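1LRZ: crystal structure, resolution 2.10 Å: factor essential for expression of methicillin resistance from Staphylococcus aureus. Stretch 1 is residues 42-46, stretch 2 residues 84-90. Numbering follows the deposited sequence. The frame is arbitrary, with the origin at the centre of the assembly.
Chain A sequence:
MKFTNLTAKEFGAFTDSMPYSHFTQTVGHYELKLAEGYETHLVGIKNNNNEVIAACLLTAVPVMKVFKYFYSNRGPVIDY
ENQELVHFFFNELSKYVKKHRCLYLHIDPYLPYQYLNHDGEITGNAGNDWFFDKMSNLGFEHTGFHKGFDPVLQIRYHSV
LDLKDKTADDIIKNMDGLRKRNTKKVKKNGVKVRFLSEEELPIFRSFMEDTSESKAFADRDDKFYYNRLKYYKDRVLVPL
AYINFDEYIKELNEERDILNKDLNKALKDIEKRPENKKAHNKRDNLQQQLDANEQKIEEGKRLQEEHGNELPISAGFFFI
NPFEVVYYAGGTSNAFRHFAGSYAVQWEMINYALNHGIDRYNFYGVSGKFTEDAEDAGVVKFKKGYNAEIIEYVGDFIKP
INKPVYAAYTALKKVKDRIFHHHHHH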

# COMPACT_ATOMS: atom_id res chain seq x y z
N LEU A 42 15.40 -2.83 -20.15
CA LEU A 42 14.76 -1.53 -20.01
C LEU A 42 14.53 -1.06 -21.43
O LEU A 42 15.49 -0.71 -22.14
CB LEU A 42 15.66 -0.55 -19.25
CG LEU A 42 15.99 -0.87 -17.79
CD1 LEU A 42 16.86 0.24 -17.22
CD2 LEU A 42 14.70 -1.01 -16.98
N VAL A 43 13.28 -1.07 -21.86
CA VAL A 43 12.93 -0.65 -23.21
C VAL A 43 11.98 0.55 -23.16
O VAL A 43 11.43 0.87 -22.10
CB VAL A 43 12.27 -1.82 -24.01
CG1 VAL A 43 13.23 -3.01 -24.07
CG2 VAL A 43 10.96 -2.24 -23.35
N GLY A 44 11.82 1.22 -24.29
CA GLY A 44 10.93 2.36 -24.35
C GLY A 44 10.89 2.96 -25.73
O GLY A 44 11.39 2.38 -26.70
N ILE A 45 10.27 4.13 -25.83
CA ILE A 45 10.17 4.85 -27.09
C ILE A 45 10.65 6.26 -26.84
O ILE A 45 10.37 6.85 -25.79
CB ILE A 45 8.70 4.92 -27.60
CG1 ILE A 45 8.17 3.52 -27.90
CG2 ILE A 45 8.63 5.79 -28.86
CD1 ILE A 45 6.68 3.49 -28.16
N LYS A 46 11.40 6.79 -27.80
CA LYS A 46 11.88 8.16 -27.72
C LYS A 46 11.35 8.87 -28.94
O LYS A 46 11.17 8.25 -29.99
CB LYS A 46 13.40 8.20 -27.73
CG LYS A 46 14.06 7.81 -26.43
CD LYS A 46 15.55 8.05 -26.53
CE LYS A 46 16.24 7.83 -25.22
NZ LYS A 46 17.61 8.38 -25.29
N GLU A 84 -2.51 5.33 -31.08
CA GLU A 84 -1.50 5.03 -32.09
C GLU A 84 -0.17 4.73 -31.41
O GLU A 84 0.57 3.83 -31.83
CB GLU A 84 -1.34 6.21 -33.05
CG GLU A 84 -2.64 6.62 -33.74
CD GLU A 84 -2.44 7.71 -34.81
OE1 GLU A 84 -1.75 8.73 -34.53
OE2 GLU A 84 -3.00 7.56 -35.92
N LEU A 85 0.14 5.49 -30.36
CA LEU A 85 1.39 5.27 -29.64
C LEU A 85 1.32 3.91 -28.93
O LEU A 85 2.29 3.15 -28.94
CB LEU A 85 1.62 6.40 -28.63
CG LEU A 85 2.85 6.27 -27.73
CD1 LEU A 85 4.12 6.24 -28.58
CD2 LEU A 85 2.88 7.44 -26.76
N VAL A 86 0.18 3.60 -28.33
CA VAL A 86 0.04 2.32 -27.65
C VAL A 86 0.23 1.17 -28.64
O VAL A 86 0.90 0.18 -28.34
CB VAL A 86 -1.34 2.21 -26.96
CG1 VAL A 86 -1.61 0.79 -26.53
CG2 VAL A 86 -1.39 3.14 -25.74
N HIS A 87 -0.34 1.31 -29.83
CA HIS A 87 -0.24 0.30 -30.88
C HIS A 87 1.23 0.08 -31.27
O HIS A 87 1.72 -1.05 -31.30
CB HIS A 87 -1.03 0.74 -32.10
CG HIS A 87 -1.07 -0.28 -33.19
ND1 HIS A 87 -2.07 -1.22 -33.30
CD2 HIS A 87 -0.21 -0.52 -34.22
CE1 HIS A 87 -1.84 -1.99 -34.35
NE2 HIS A 87 -0.71 -1.59 -34.92
N PHE A 88 1.92 1.18 -31.56
CA PHE A 88 3.33 1.14 -31.93
C PHE A 88 4.17 0.45 -30.87
O PHE A 88 5.01 -0.39 -31.17
CB PHE A 88 3.86 2.57 -32.12
CG PHE A 88 5.32 2.63 -32.49
CD1 PHE A 88 5.75 2.26 -33.76
CD2 PHE A 88 6.26 3.06 -31.57
CE1 PHE A 88 7.10 2.31 -34.11
CE2 PHE A 88 7.62 3.11 -31.91
CZ PHE A 88 8.03 2.74 -33.19
N PHE A 89 3.94 0.80 -29.61
CA PHE A 89 4.71 0.20 -28.53
C PHE A 89 4.56 -1.31 -28.42
O PHE A 89 5.55 -2.03 -28.31
CB PHE A 89 4.36 0.82 -27.17
CG PHE A 89 5.15 0.23 -26.03
CD1 PHE A 89 4.72 -0.93 -25.39
CD2 PHE A 89 6.36 0.79 -25.65
CE1 PHE A 89 5.49 -1.53 -24.40
CE2 PHE A 89 7.14 0.20 -24.66
CZ PHE A 89 6.71 -0.96 -24.03
N PHE A 90 3.32 -1.80 -28.42
CA PHE A 90 3.12 -3.23 -28.28
C PHE A 90 3.57 -4.05 -29.49
O PHE A 90 3.97 -5.20 -29.35
CB PHE A 90 1.67 -3.52 -27.89
CG PHE A 90 1.37 -3.20 -26.46
CD1 PHE A 90 0.73 -2.02 -26.10
CD2 PHE A 90 1.80 -4.06 -25.44
CE1 PHE A 90 0.52 -1.69 -24.76
CE2 PHE A 90 1.60 -3.74 -24.10
CZ PHE A 90 0.96 -2.55 -23.75

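What holds this strand against the helix? Apolar side chains do the work, with I45 at the centre. It has the largest covered area of any residue here, 96 of the 229 Å² buried in total, and no hydrogen bond crosses between the stretches. Its CA-to-CB bond points toward the helix, and with chi1 in m and chi2 in t the side chain extends far enough for the terminal methyl to meet three residues at once. I45 CD1 lies 3.8 Å from L85 CD1, 3.5 Å from F88 CD2 and 3.7 Å from F89 CB.

Why can one methyl touch all three? L85, F88 and F89 lie close together on one side of the helix, since a helical turn brings positions i+3 and i+4 back near position i; the backbone hydrogen bond from F89 N to L85 O, 2.9 Å long, marks that turn. L85, F88 and F89 thus form a shallow apolar pocket around the methyl, which meets both aromatic rings at their edges, near the ring planes.

How does F89 take part, when its CA-to-CB bond points sideways? Its chi1 is t, and the ring reaches nearer the strand, where it runs along the backbone toward V43. F89 CE2 comes within 4.4 Å of G44 CA, which approaches the ring at its edge. Farther along, F89 CZ is 4.5 Å from V43 CG2, a looser apolar contact. F89 therefore touches three successive strand residues and has 56 Å² covered.

What does G44 contribute without a side chain? Strand side chains alternate, so V43 and I45 point toward the helix, while a CB on G44 would point away. Its CA still borders the F89 ring, linking the contacts made by its two neighbours.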